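Local coordinates for FEZ-1 protein (Fluoribacter gormanii, PDB 5WCK), which probably hydrolyses beta-lactam antibiotics, as a monomeric subclass B3 metallo-beta-lactamase that holds two zinc ions in its active site, at residues Y167-I172 / C208-G213; T139-H144 / W156-K161; H76-E81 / T117-S122; L67-A72 / A89-M94. The protein carries 2 engineered substitutions. One frame throughout, in Å; residues are numbered along the deposited sequence.

Contact 1: Y167-I172 / C208-G213; sequences YQAVII and CDIFLG. With SO4 (sulfate ion), chain H.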
# COMPACT_ATOMS: atom_id res chain seq x y z
N TYR A 167 -18.14 6.95 2.13
CA TYR A 167 -17.09 7.07 1.11
C TYR A 167 -16.33 5.75 0.99
O TYR A 167 -15.96 5.19 2.02
CB TYR A 167 -16.10 8.16 1.48
CG TYR A 167 -16.71 9.52 1.70
CD1 TYR A 167 -17.06 10.31 0.62
CD2 TYR A 167 -16.98 9.98 2.98
CE1 TYR A 167 -17.65 11.55 0.82
CE2 TYR A 167 -17.58 11.21 3.19
CZ TYR A 167 -17.91 11.99 2.10
OH TYR A 167 -18.50 13.21 2.30
N GLN A 168 -16.03 5.33 -0.24
CA GLN A 168 -15.10 4.21 -0.47
C GLN A 168 -13.66 4.77 -0.51
O GLN A 168 -13.31 5.60 -1.35
CB GLN A 168 -15.42 3.43 -1.75
CG GLN A 168 -14.36 2.39 -2.11
CD GLN A 168 -14.85 1.09 -2.69
OE1 GLN A 168 -15.66 0.39 -2.08
NE2 GLN A 168 -14.29 0.70 -3.83
N ALA A 169 -12.84 4.28 0.43
CA ALA A 169 -11.41 4.55 0.48
C ALA A 169 -10.68 3.45 -0.31
O ALA A 169 -10.97 2.27 -0.18
CB ALA A 169 -10.92 4.61 1.90
N VAL A 170 -9.71 3.88 -1.10
CA VAL A 170 -8.93 3.02 -1.95
C VAL A 170 -7.45 3.36 -1.72
O VAL A 170 -7.02 4.45 -2.02
CB VAL A 170 -9.29 3.19 -3.43
CG1 VAL A 170 -8.42 2.29 -4.29
CG2 VAL A 170 -10.76 2.94 -3.72
N ILE A 171 -6.70 2.39 -1.18
CA ILE A 171 -5.23 2.53 -1.08
C ILE A 171 -4.61 1.78 -2.27
O ILE A 171 -4.46 0.55 -2.24
CB ILE A 171 -4.71 2.02 0.28
CG1 ILE A 171 -5.43 2.64 1.48
CG2 ILE A 171 -3.20 2.23 0.39
CD1 ILE A 171 -5.20 1.93 2.81
N ILE A 172 -4.31 2.52 -3.34
CA ILE A 172 -3.75 1.95 -4.56
C ILE A 172 -2.39 1.33 -4.23
O ILE A 172 -1.50 2.00 -3.67
CB ILE A 172 -3.68 2.99 -5.69
CG1 ILE A 172 -5.08 3.47 -6.07
CG2 ILE A 172 -2.94 2.43 -6.89
CD1 ILE A 172 -5.15 4.57 -7.11
N CYS A 208 -14.03 5.07 -6.24
CA CYS A 208 -12.87 5.63 -5.52
C CYS A 208 -13.24 7.04 -5.06
O CYS A 208 -13.23 7.97 -5.86
CB CYS A 208 -11.67 5.65 -6.44
SG CYS A 208 -10.17 6.18 -5.58
N ASP A 209 -13.56 7.16 -3.77
CA ASP A 209 -13.92 8.46 -3.18
C ASP A 209 -12.71 9.03 -2.43
O ASP A 209 -12.27 10.14 -2.71
CB ASP A 209 -15.14 8.37 -2.26
CG ASP A 209 -16.39 7.81 -2.93
OD1 ASP A 209 -16.75 8.32 -3.99
OD2 ASP A 209 -16.92 6.82 -2.43
N ILE A 210 -12.15 8.26 -1.50
CA ILE A 210 -10.99 8.69 -0.71
C ILE A 210 -9.76 8.01 -1.31
O ILE A 210 -9.61 6.80 -1.28
CB ILE A 210 -11.18 8.42 0.78
CG1 ILE A 210 -12.28 9.33 1.34
CG2 ILE A 210 -9.87 8.62 1.56
CD1 ILE A 210 -12.75 8.97 2.70
N PHE A 211 -8.96 8.84 -1.97
CA PHE A 211 -7.90 8.44 -2.87
C PHE A 211 -6.58 8.37 -2.12
O PHE A 211 -6.06 9.40 -1.71
CB PHE A 211 -7.86 9.44 -4.03
CG PHE A 211 -6.67 9.36 -4.95
CD1 PHE A 211 -5.97 8.18 -5.17
CD2 PHE A 211 -6.23 10.51 -5.57
CE1 PHE A 211 -4.87 8.17 -6.02
CE2 PHE A 211 -5.11 10.50 -6.39
CZ PHE A 211 -4.44 9.33 -6.61
N LEU A 212 -6.05 7.16 -1.94
CA LEU A 212 -4.81 6.96 -1.17
C LEU A 212 -3.89 6.02 -1.96
O LEU A 212 -4.27 5.49 -3.05
CB LEU A 212 -5.15 6.38 0.21
CG LEU A 212 -6.09 7.23 1.06
CD1 LEU A 212 -6.57 6.45 2.27
CD2 LEU A 212 -5.41 8.52 1.49
N GLY A 213 -2.69 5.79 -1.42
CA GLY A 213 -1.71 4.99 -2.10
C GLY A 213 -0.54 4.63 -1.22
O GLY A 213 -0.42 5.06 -0.08
S SO4 H . -20.79 13.81 -0.60
O1 SO4 H . -19.91 13.93 -1.76
O2 SO4 H . -20.06 14.32 0.59
O3 SO4 H . -21.99 14.67 -0.79
O4 SO4 H . -21.24 12.43 -0.39
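The Tyr167 ring is approached at its edge, near the ring plane, in two places: Asp209 CB lies 4.0 Å from Tyr167 CD1, and the Tyr167 OH donates a 2.6 Å hydrogen bond to O2 of a sulfate ion, probably from the crystallisation liquor. The Asp209 carboxylate is turned 76° from that ring. Ile210 crosses the tyrosine at about a right angle, its CD1 methyl 3.7 Å from Tyr167 CB. Phe211, with CG anti to the backbone N, sets CE1 3.8 Å from Ile172 CD1, and Tyr245 of helix 239-262 meets the same ring.

Asp209 OD2 accepts from Gln168 N through its anti lone pair at 2.8 Å, a nearly straight bond (168° at the hydrogen) that fixes the carboxylate's rotation. Gln168 O is gripped twice, by Asp209 N in the carbonyl plane and by Ile210 N above it. From there the ladder continues with Val170 N to Ile210 O at 2.9 Å, Leu212 N to Val170 O, and Ile172 N to Leu212 O at 3.0 Å. Cys208 SG, disulfide-bonded to Cys242, packs 3.8 Å from Val170 CG2. The axes run parallel within 22°, and helix 192-204 connects them: a beta-alpha-beta unit at the border of the second sheet of the metallo-beta-lactamase alpha-beta/beta-alpha sandwich, whose last strand leads to the zinc ligand His215.

Contact 2: T139-H144 / W156-K161; sequences TVLTAH and WTMKLK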
# COMPACT_ATOMS: atom_id res chain seq x y z
N THR A 139 -14.89 -3.47 11.51
CA THR A 139 -14.32 -2.83 10.34
C THR A 139 -13.95 -3.91 9.30
O THR A 139 -13.41 -4.94 9.67
CB THR A 139 -13.12 -1.96 10.72
OG1 THR A 139 -13.65 -0.87 11.47
CG2 THR A 139 -12.37 -1.46 9.51
N VAL A 140 -14.25 -3.64 8.02
CA VAL A 140 -14.06 -4.63 6.94
C VAL A 140 -13.19 -3.99 5.85
O VAL A 140 -13.65 -3.02 5.20
CB VAL A 140 -15.40 -5.09 6.35
CG1 VAL A 140 -15.18 -6.08 5.21
CG2 VAL A 140 -16.32 -5.66 7.41
N LEU A 141 -11.99 -4.54 5.64
CA LEU A 141 -11.10 -4.16 4.53
C LEU A 141 -11.20 -5.27 3.48
O LEU A 141 -11.37 -6.44 3.84
CB LEU A 141 -9.64 -4.05 5.01
CG LEU A 141 -9.23 -2.70 5.59
CD1 LEU A 141 -10.13 -2.30 6.73
CD2 LEU A 141 -7.79 -2.74 6.08
N THR A 142 -11.09 -4.91 2.21
CA THR A 142 -11.09 -5.88 1.13
C THR A 142 -9.78 -5.81 0.35
O THR A 142 -9.33 -4.70 -0.03
CB THR A 142 -12.28 -5.71 0.18
OG1 THR A 142 -13.53 -5.86 0.88
CG2 THR A 142 -12.24 -6.75 -0.92
N ALA A 143 -9.16 -6.98 0.15
CA ALA A 143 -7.92 -7.11 -0.61
C ALA A 143 -8.25 -7.33 -2.09
O ALA A 143 -8.90 -8.32 -2.44
CB ALA A 143 -7.12 -8.26 -0.08
N HIS A 144 -7.84 -6.40 -2.94
CA HIS A 144 -8.00 -6.56 -4.38
C HIS A 144 -6.64 -6.83 -5.01
O HIS A 144 -5.72 -6.04 -4.86
CB HIS A 144 -8.64 -5.33 -5.03
CG HIS A 144 -9.96 -4.96 -4.46
ND1 HIS A 144 -11.15 -5.38 -5.00
CD2 HIS A 144 -10.26 -4.24 -3.36
CE1 HIS A 144 -12.14 -4.87 -4.28
NE2 HIS A 144 -11.62 -4.18 -3.28
N TRP A 156 -6.10 -2.00 -1.33
CA TRP A 156 -6.95 -2.18 -0.15
C TRP A 156 -8.12 -1.21 -0.22
O TRP A 156 -7.91 -0.05 -0.46
CB TRP A 156 -6.13 -1.98 1.13
CG TRP A 156 -5.18 -3.10 1.45
CD1 TRP A 156 -3.82 -3.15 1.29
CD2 TRP A 156 -5.57 -4.37 1.98
NE1 TRP A 156 -3.34 -4.38 1.67
CE2 TRP A 156 -4.39 -5.14 2.13
CE3 TRP A 156 -6.80 -4.90 2.36
CZ2 TRP A 156 -4.45 -6.44 2.63
CZ3 TRP A 156 -6.84 -6.18 2.87
CH2 TRP A 156 -5.68 -6.94 2.98
N THR A 157 -9.34 -1.70 0.03
CA THR A 157 -10.50 -0.82 0.06
C THR A 157 -11.28 -1.01 1.36
O THR A 157 -11.27 -2.07 1.99
CB THR A 157 -11.39 -1.03 -1.17
OG1 THR A 157 -11.96 -2.34 -1.11
CG2 THR A 157 -10.66 -0.80 -2.48
N MET A 158 -11.93 0.09 1.76
CA MET A 158 -12.87 0.04 2.88
C MET A 158 -13.87 1.19 2.72
O MET A 158 -13.60 2.15 2.03
CB MET A 158 -12.18 0.15 4.24
CG MET A 158 -11.43 1.44 4.42
SD MET A 158 -10.35 1.54 5.87
CE MET A 158 -11.55 1.27 7.17
N LYS A 159 -15.03 1.03 3.37
CA LYS A 159 -16.05 2.09 3.39
C LYS A 159 -15.95 2.84 4.71
O LYS A 159 -15.81 2.22 5.77
CB LYS A 159 -17.43 1.47 3.18
CG LYS A 159 -18.49 2.44 2.65
CD LYS A 159 -19.65 1.65 2.05
CE LYS A 159 -20.86 2.48 1.67
NZ LYS A 159 -22.11 1.70 1.78
N LEU A 160 -15.92 4.18 4.64
CA LEU A 160 -15.71 5.05 5.79
C LEU A 160 -16.92 5.99 5.88
O LEU A 160 -17.42 6.48 4.86
CB LEU A 160 -14.42 5.88 5.61
CG LEU A 160 -13.10 5.10 5.65
CD1 LEU A 160 -11.94 5.94 5.20
CD2 LEU A 160 -12.85 4.54 7.04
N LYS A 161 -17.42 6.20 7.10
CA LYS A 161 -18.43 7.23 7.33
C LYS A 161 -17.71 8.48 7.83
O LYS A 161 -16.93 8.39 8.77
CB LYS A 161 -19.48 6.74 8.33
CG LYS A 161 -20.76 7.58 8.34
CD LYS A 161 -21.74 7.24 9.44
CE LYS A 161 -22.95 8.15 9.42
NZ LYS A 161 -24.05 7.61 10.27
O HOH W 1 -15.61 -1.25 4.96
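Antiparallel strands, their axes at 150°, pair Thr142 with Thr157 through two in-plane backbone bonds (Thr142 N to Thr157 O 2.9 Å, Thr157 N to Thr142 O 3.0 Å), while Ala143 and Trp156 form the neighbouring non-hydrogen-bonded pair. Toward Thr139 the direct ladder gives way to a water, which donates to Val140 O and accepts from Lys159 N. On the apolar face, Ala143 CB sits over the Trp156 indole in a CH-pi contact, 4.0 Å from the six-membered-ring centroid and 28° off its normal. Leu141 and Met158 lie side by side, pointing the same way, with Leu141 CD1 3.9 Å from Met158 CE. A bend at chi3 of Met158 also brings that CE methyl to 3.7 Å from Thr139 CG2. The other face carries a polar pair: Thr157 OG1, in the crowded position between backbone N and carbonyl carbon, lies in the plane of the His144 ring at its edge, 2.9 Å from NE2 in a hydrogen bond that either could donate. Trp156 NE1 donates to Ile69 O, tying this strand to the other half of the molecule. The arrangement is a beta hairpin of the second sheet in the metallo-beta-lactamase sandwich, whose connecting segment carries the zinc ligand His149.

Contact 3: H76-E81 / T117-S122; sequences HAAGSE and TYFTQS. With ZN (zinc ion), chain C.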
# COMPACT_ATOMS: atom_id res chain seq x y z
N HIS A 76 7.97 -0.95 1.34
CA HIS A 76 6.68 -1.10 2.01
C HIS A 76 6.68 -2.18 3.09
O HIS A 76 5.81 -2.13 3.98
CB HIS A 76 5.57 -1.35 0.97
CG HIS A 76 5.60 -0.31 -0.09
ND1 HIS A 76 5.24 0.99 0.15
CD2 HIS A 76 6.10 -0.33 -1.34
CE1 HIS A 76 5.48 1.72 -0.93
NE2 HIS A 76 5.96 0.94 -1.87
N ALA A 77 7.64 -3.12 3.05
CA ALA A 77 7.56 -4.35 3.84
C ALA A 77 8.83 -4.65 4.66
O ALA A 77 8.83 -5.63 5.39
CB ALA A 77 7.26 -5.52 2.94
N ALA A 78 9.89 -3.86 4.53
CA ALA A 78 11.17 -4.23 5.22
C ALA A 78 11.02 -4.27 6.74
O ALA A 78 11.68 -5.08 7.41
CB ALA A 78 12.26 -3.28 4.85
N GLY A 79 10.16 -3.41 7.28
CA GLY A 79 9.98 -3.27 8.75
C GLY A 79 9.11 -4.35 9.38
O GLY A 79 8.88 -4.30 10.59
N SER A 80 8.60 -5.31 8.60
CA SER A 80 7.53 -6.20 9.08
C SER A 80 8.02 -7.10 10.22
O SER A 80 7.31 -7.27 11.20
CB SER A 80 6.90 -6.98 7.98
OG SER A 80 6.18 -6.09 7.10
N GLU A 81 9.23 -7.66 10.09
CA GLU A 81 9.72 -8.57 11.16
C GLU A 81 9.82 -7.80 12.49
O GLU A 81 9.40 -8.34 13.53
CB GLU A 81 11.04 -9.22 10.77
CG GLU A 81 11.56 -10.18 11.85
CD GLU A 81 10.65 -11.31 12.27
OE1 GLU A 81 9.70 -11.65 11.53
OE2 GLU A 81 10.91 -11.90 13.36
N THR A 117 17.98 -4.64 -2.40
CA THR A 117 16.52 -4.69 -2.26
C THR A 117 16.07 -5.74 -1.26
O THR A 117 14.87 -5.89 -1.02
CB THR A 117 15.85 -4.96 -3.62
OG1 THR A 117 16.15 -6.29 -4.07
CG2 THR A 117 16.25 -3.94 -4.66
N TYR A 118 17.01 -6.49 -0.66
CA TYR A 118 16.64 -7.55 0.24
C TYR A 118 16.21 -6.96 1.59
O TYR A 118 16.52 -5.82 1.92
CB TYR A 118 17.80 -8.52 0.50
CG TYR A 118 18.33 -9.28 -0.69
CD1 TYR A 118 17.68 -9.34 -1.91
CD2 TYR A 118 19.55 -9.92 -0.59
CE1 TYR A 118 18.20 -10.05 -2.98
CE2 TYR A 118 20.09 -10.64 -1.65
CZ TYR A 118 19.42 -10.70 -2.85
OH TYR A 118 19.96 -11.40 -3.89
N PHE A 119 15.45 -7.74 2.34
CA PHE A 119 14.98 -7.32 3.66
C PHE A 119 14.81 -8.55 4.56
O PHE A 119 14.89 -9.68 4.11
CB PHE A 119 13.69 -6.49 3.50
CG PHE A 119 12.60 -7.13 2.68
CD1 PHE A 119 12.59 -7.04 1.29
CD2 PHE A 119 11.56 -7.80 3.29
CE1 PHE A 119 11.58 -7.62 0.55
CE2 PHE A 119 10.55 -8.38 2.55
CZ PHE A 119 10.56 -8.29 1.18
N THR A 120 14.57 -8.31 5.84
CA THR A 120 14.48 -9.39 6.84
C THR A 120 13.34 -10.35 6.50
O THR A 120 12.20 -9.92 6.27
CB THR A 120 14.32 -8.81 8.24
OG1 THR A 120 15.42 -7.91 8.46
CG2 THR A 120 14.29 -9.87 9.31
N GLN A 121 13.66 -11.65 6.49
CA GLN A 121 12.67 -12.70 6.32
C GLN A 121 11.68 -12.70 7.49
O GLN A 121 12.00 -12.36 8.64
CB GLN A 121 13.38 -14.06 6.20
CG GLN A 121 14.29 -14.15 4.98
CD GLN A 121 14.92 -15.51 4.83
OE1 GLN A 121 14.55 -16.47 5.49
NE2 GLN A 121 15.87 -15.60 3.91
N SER A 122 10.42 -13.04 7.18
CA SER A 122 9.38 -13.15 8.17
C SER A 122 8.45 -14.28 7.73
O SER A 122 8.55 -14.77 6.60
CB SER A 122 8.67 -11.84 8.36
OG SER A 122 8.04 -11.51 7.15
ZN ZN C . 7.22 1.73 -3.43
O HOH W 2 10.61 -7.85 7.49
O HOH W 3 14.39 -5.63 6.85
O HOH W 4 8.03 0.17 -4.40
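Glu81 and Thr120 cross at about a right angle, with Glu81 CB 3.6 Å from the Thr120 CG2 methyl. Glu81 leaves the backbone with CG anti to N, then bends at chi2 (57°), so that its carboxylate turns along the loop and OE1 comes to rest 3.3 Å from Ser122 CB. Phe119 works differently. Its CG occupies the crowded position between backbone N and carbonyl carbon (chi1 53°), which folds the ring back beside Ala77 and Ala78; Phe119 CB packs 3.8 Å from Ala78 CB, and Thr117 O lies in the ring plane at the edge. Val100 and Ile101 of helix 95-103 also pack on Phe119.

The alanines follow directly on His76, the final histidine of the His-X-His-X-Asp-His zinc motif of metallo-beta-lactamases. His76 NE2 binds a zinc ion at 2.1 Å, with Asp75, His215 and a water completing the site. A type I turn from Ala77 to Ser80, closed by Ser80 N to Ala77 O at 3.2 Å, separates this metal-binding helical turn from helix 80-87.

Polar linkage between the two backbones is carried by water. One water donates to Ala78 O at 2.8 Å and accepts from Thr120 N at 2.9 Å. A second donates to both Ala78 O and Thr120 O while accepting from Glu81 N, so Ala78 O receives two water hydrogens. The Thr120 hydroxyl is bonded to Glu44.

Contact 4: L67-A72 / A89-M94; sequences LLISHA and AKYMVM. With ZN (zinc ion), chain D.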
# COMPACT_ATOMS: atom_id res chain seq x y z
N LEU A 67 -1.07 -6.82 10.65
CA LEU A 67 -0.15 -6.10 9.77
C LEU A 67 -0.42 -6.53 8.33
O LEU A 67 -0.44 -7.74 8.03
CB LEU A 67 1.29 -6.44 10.16
CG LEU A 67 2.38 -5.82 9.27
CD1 LEU A 67 2.36 -4.30 9.27
CD2 LEU A 67 3.75 -6.32 9.69
N LEU A 68 -0.68 -5.54 7.47
CA LEU A 68 -0.89 -5.70 6.03
C LEU A 68 0.14 -4.85 5.30
O LEU A 68 0.75 -3.95 5.90
CB LEU A 68 -2.29 -5.24 5.63
CG LEU A 68 -3.45 -5.77 6.47
CD1 LEU A 68 -4.74 -5.09 6.05
CD2 LEU A 68 -3.54 -7.28 6.36
N ILE A 69 0.31 -5.14 4.00
CA ILE A 69 1.16 -4.38 3.12
C ILE A 69 0.44 -4.11 1.80
O ILE A 69 -0.45 -4.86 1.36
CB ILE A 69 2.50 -5.08 2.89
CG1 ILE A 69 2.34 -6.48 2.30
CG2 ILE A 69 3.33 -5.06 4.16
CD1 ILE A 69 3.64 -7.16 1.89
N SER A 70 0.91 -3.06 1.11
CA SER A 70 0.47 -2.78 -0.26
C SER A 70 1.07 -3.79 -1.24
O SER A 70 0.39 -4.28 -2.12
CB SER A 70 0.87 -1.38 -0.68
OG SER A 70 0.11 -0.41 0.04
N HIS A 71 2.37 -4.02 -1.13
CA HIS A 71 3.03 -4.99 -2.00
C HIS A 71 4.41 -5.34 -1.43
O HIS A 71 4.94 -4.63 -0.59
CB HIS A 71 3.10 -4.49 -3.45
CG HIS A 71 3.98 -3.31 -3.71
ND1 HIS A 71 3.48 -2.01 -3.85
CD2 HIS A 71 5.31 -3.22 -3.92
CE1 HIS A 71 4.48 -1.20 -4.15
NE2 HIS A 71 5.61 -1.91 -4.21
N ALA A 72 4.97 -6.44 -1.93
CA ALA A 72 6.21 -7.03 -1.39
C ALA A 72 7.45 -6.41 -2.04
O ALA A 72 8.13 -7.06 -2.83
CB ALA A 72 6.18 -8.54 -1.55
N ALA A 89 1.75 -8.70 16.11
CA ALA A 89 0.65 -8.55 15.14
C ALA A 89 0.65 -9.74 14.18
O ALA A 89 1.70 -10.31 13.99
CB ALA A 89 0.83 -7.29 14.32
N LYS A 90 -0.51 -10.10 13.65
CA LYS A 90 -0.60 -11.18 12.64
C LYS A 90 -0.36 -10.57 11.26
O LYS A 90 -1.06 -9.65 10.91
CB LYS A 90 -1.97 -11.83 12.69
CG LYS A 90 -2.20 -12.49 14.03
CD LYS A 90 -3.47 -13.22 14.04
CE LYS A 90 -4.64 -12.33 14.33
NZ LYS A 90 -5.52 -13.10 15.24
N TYR A 91 0.57 -11.17 10.53
CA TYR A 91 0.98 -10.66 9.21
C TYR A 91 0.18 -11.40 8.13
O TYR A 91 0.26 -12.59 8.04
CB TYR A 91 2.46 -10.97 9.04
CG TYR A 91 3.21 -10.20 7.99
CD1 TYR A 91 2.68 -9.09 7.38
CD2 TYR A 91 4.47 -10.59 7.62
CE1 TYR A 91 3.39 -8.38 6.43
CE2 TYR A 91 5.20 -9.89 6.68
CZ TYR A 91 4.67 -8.76 6.10
OH TYR A 91 5.42 -8.09 5.19
N MET A 92 -0.52 -10.64 7.29
CA MET A 92 -1.36 -11.24 6.27
C MET A 92 -0.94 -10.64 4.92
O MET A 92 -0.83 -9.41 4.78
CB MET A 92 -2.85 -10.97 6.54
CG MET A 92 -3.26 -11.28 7.97
SD MET A 92 -5.06 -11.16 8.16
CE MET A 92 -5.17 -11.55 9.90
N VAL A 93 -0.74 -11.52 3.94
CA VAL A 93 -0.13 -11.16 2.64
C VAL A 93 -0.83 -11.95 1.53
O VAL A 93 -1.11 -13.14 1.63
CB VAL A 93 1.39 -11.42 2.63
CG1 VAL A 93 1.99 -11.12 1.27
CG2 VAL A 93 2.13 -10.65 3.70
N MET A 94 -1.11 -11.25 0.41
CA MET A 94 -1.65 -11.82 -0.81
C MET A 94 -0.73 -12.97 -1.29
O MET A 94 0.47 -12.80 -1.40
CB MET A 94 -1.72 -10.74 -1.90
CG MET A 94 -2.46 -11.14 -3.17
SD MET A 94 -4.23 -11.53 -3.00
CE MET A 94 -4.86 -9.88 -2.69
ZN ZN D . 7.25 -1.36 -5.37
O HOH W 5 -1.20 -7.41 3.01
O HOH W 4 8.03 0.17 -4.40
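Leu67 and Tyr91 lie side by side, pointing the same way, and the leucine methyl CD2 covers one face of the phenol ring: it is 4.1 Å from the centroid and 27° off the normal, a CH-pi contact. Val93 CG2 sits near the rim of the opposite face. The ring edge faces Leu67 O, in plane and 3.5 Å from Tyr91 CD1, and farther along the edge it meets Ile69 CG2. On the other side of the sheet Leu68 CD2 touches Met92 CB at 3.8 Å.

Two backbone bonds set this register. Leu67 N donates to Lys90 O at 2.8 Å, almost straight at 173° but from above the carbonyl plane, and Met92 N meets Leu67 O at 3.0 Å nearly along the C=O axis. Beyond them the strands part, and a water spans the gap, accepting from Ile69 N at 2.9 Å and donating to Met92 O at 2.7 Å. This is a parallel beta-alpha-beta unit of the first metallo-beta-lactamase sheet, with helices 74-77 and 80-87 in the connection.

From the parting point residues 69-72 run into the active site, where His71 NE2 binds a zinc ion at 2.1 Å, alongside His73, His149 and a water lying in the His71 ring plane. Gly173 O, in the second shell, accepts from His71 ND1; the backbone on either side of His71 is held by Asn40 OD1, which takes the Ser70 N-H, and Asp97 OD2, which takes that of Ala72.

Following the chain, contact 4 opens first at 67-72 and closes at 89-94, returning the chain to the first sheet after its two helices. Contact 3 starts inside that loop, at 76-81, but closes only at 117-122, so the two cross; the water between the zinc ions belongs to both. Contact 2 follows in series, a short hairpin closure (139-144 with 156-161), and contact 1 then closes the longer excursion from 167-172 to 208-213. Contacts 1 and 2 meet in the second sheet, where strands 154-162 and 165-172 are neighbours. Trp156 packs on Leu68 and so joins contact 2 to contact 4 between the sheets, whereas contacts 1 and 3 lie on opposite sides of the chain's centre.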